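Local coordinates for acyl-[acyl-carrier-protein]--UDP-N-acetylglucosamine O-acyltransferase (Acinetobacter baumannii, PDB 4E6U) that probably transfers an acyl chain from acyl carrier protein to UDP-N-acetylglucosamine, an early step in lipopolysaccharide synthesis, at residues 123-126 / 127-131. Sequence-based numbering, arbitrary orientation.
With EDO (1,2-ethanediol), chain F.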
loop_
_atom_site.group_PDB
_atom_site.type_symbol
_atom_site.label_atom_id
_atom_site.label_comp_id
_atom_site.label_asym_id
_atom_site.label_seq_id
_atom_site.Cartn_x
_atom_site.Cartn_y
_atom_site.Cartn_z
ATOM N N THR A 123 1.894 -4.767 6.553
ATOM C CA THR A 123 3.373 -4.792 6.651
ATOM C C THR A 123 3.873 -5.997 5.875
ATOM O O THR A 123 3.382 -7.116 6.058
ATOM C CB THR A 123 3.866 -4.897 8.108
ATOM O OG1 THR A 123 3.402 -3.762 8.841
ATOM C CG2 THR A 123 5.405 -4.914 8.161
ATOM N N HIS A 124 4.849 -5.777 5.002
ATOM C CA HIS A 124 5.522 -6.844 4.291
ATOM C C HIS A 124 6.924 -7.015 4.801
ATOM O O HIS A 124 7.702 -6.053 4.807
ATOM C CB HIS A 124 5.591 -6.553 2.799
ATOM C CG HIS A 124 6.380 -7.573 2.034
ATOM N ND1 HIS A 124 5.879 -8.821 1.752
ATOM C CD2 HIS A 124 7.627 -7.536 1.493
ATOM C CE1 HIS A 124 6.778 -9.511 1.066
ATOM N NE2 HIS A 124 7.848 -8.751 0.891
ATOM N N ILE A 125 7.241 -8.226 5.228
ATOM C CA ILE A 125 8.614 -8.598 5.577
ATOM C C ILE A 125 9.094 -9.629 4.569
ATOM O O ILE A 125 8.632 -10.770 4.551
ATOM C CB ILE A 125 8.721 -9.168 7.015
ATOM C CG1 ILE A 125 8.128 -8.210 8.055
ATOM C CG2 ILE A 125 10.175 -9.572 7.346
ATOM C CD1 ILE A 125 8.794 -6.863 8.165
ATOM N N ALA A 126 10.019 -9.224 3.702
ATOM C CA ALA A 126 10.526 -10.073 2.645
ATOM C C ALA A 126 11.469 -11.157 3.135
ATOM O O ALA A 126 11.958 -11.128 4.259
ATOM C CB ALA A 126 11.262 -9.214 1.612
ATOM N N HIS A 127 11.722 -12.108 2.241
ATOM C CA HIS A 127 12.731 -13.134 2.481
ATOM C C HIS A 127 14.018 -12.601 3.089
ATOM O O HIS A 127 14.545 -11.564 2.668
ATOM C CB HIS A 127 13.049 -13.867 1.173
ATOM C CG HIS A 127 13.578 -12.984 0.083
ATOM N ND1 HIS A 127 14.930 -12.760 -0.099
ATOM C CD2 HIS A 127 12.942 -12.299 -0.894
ATOM C CE1 HIS A 127 15.097 -11.955 -1.138
ATOM N NE2 HIS A 127 13.908 -11.653 -1.636
ATOM N N ASP A 128 14.519 -13.343 4.076
ATOM C CA ASP A 128 15.867 -13.151 4.639
ATOM C C ASP A 128 16.020 -11.916 5.497
ATOM O O ASP A 128 17.124 -11.599 5.951
ATOM C CB ASP A 128 16.945 -13.172 3.541
ATOM C CG ASP A 128 16.862 -14.406 2.677
ATOM O OD1 ASP A 128 16.946 -15.516 3.243
ATOM O OD2 ASP A 128 16.652 -14.283 1.444
ATOM N N CYS A 129 14.928 -11.218 5.770
ATOM C CA CYS A 129 15.026 -10.129 6.720
ATOM C C CYS A 129 15.337 -10.656 8.106
ATOM O O CYS A 129 14.978 -11.802 8.455
ATOM C CB CYS A 129 13.727 -9.322 6.780
ATOM S SG CYS A 129 13.458 -8.302 5.334
ATOM N N ILE A 130 16.002 -9.820 8.892
ATOM C CA ILE A 130 16.214 -10.084 10.306
ATOM C C ILE A 130 15.733 -8.853 11.030
ATOM O O ILE A 130 16.220 -7.757 10.781
ATOM C CB ILE A 130 17.702 -10.383 10.657
ATOM C CG1 ILE A 130 18.202 -11.592 9.870
ATOM C CG2 ILE A 130 17.855 -10.583 12.182
ATOM C CD1 ILE A 130 19.701 -11.888 10.084
ATOM N N VAL A 131 14.736 -9.017 11.884
ATOM C CA VAL A 131 14.131 -7.924 12.605
ATOM C C VAL A 131 14.263 -8.230 14.076
ATOM O O VAL A 131 13.981 -9.354 14.482
ATOM C CB VAL A 131 12.610 -7.818 12.264
ATOM C CG1 VAL A 131 11.876 -6.811 13.151
ATOM C CG2 VAL A 131 12.386 -7.508 10.771
HETATM C C1 EDO F . 11.850 -10.362 -4.094
HETATM O O1 EDO F . 13.279 -10.371 -3.948
HETATM C C2 EDO F . 11.291 -8.960 -3.858
HETATM O O2 EDO F . 11.538 -8.569 -2.498
#
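A type II turn from A126 to C129 rounds one corner of a left-handed parallel beta-helix coil, the fold of hexapeptide-repeat acyltransferases, and links strands 124-125 and 130-131. The closing bond is weak: C129 N donates to A126 O over 3.3 Å, while D128, with positive phi (72°), occupies the third turn position. On the inner side of the corner, apolar groups meet. I125 CG2, anti to its own backbone nitrogen, lies 3.6 Å from C129 CB, and I125 CD1 comes within 4.5 Å of V131 CG2. C129 SG, anti to the carbonyl carbon of C129, lies over A126, 4.4 Å from A126 CB.

Outside the bend, H127 and D128 form a histidine-carboxylate pair. H127 ND1 donates to D128 OD2 at 2.8 Å; the oxygen lies nearly in the ring plane but is approached on its anti side, 32° out of the carboxylate plane. T104 OG1 also hydrogen-bonds D128 OD2, so this oxygen has at least two polar partners. The bond to D128 probably sets the rotation of the H127 ring, and H146 meets it edge-to-face. In this crystal H127 NE2 shares a 2.7 Å hydrogen bond with O1 of a 1,2-ethanediol, probably from the crystallisation liquor. In the interior, V143 of strand 142-143 packs on I125 and C129, while F137 of strand 136-137 and I149 of strand 148-149 touch V131.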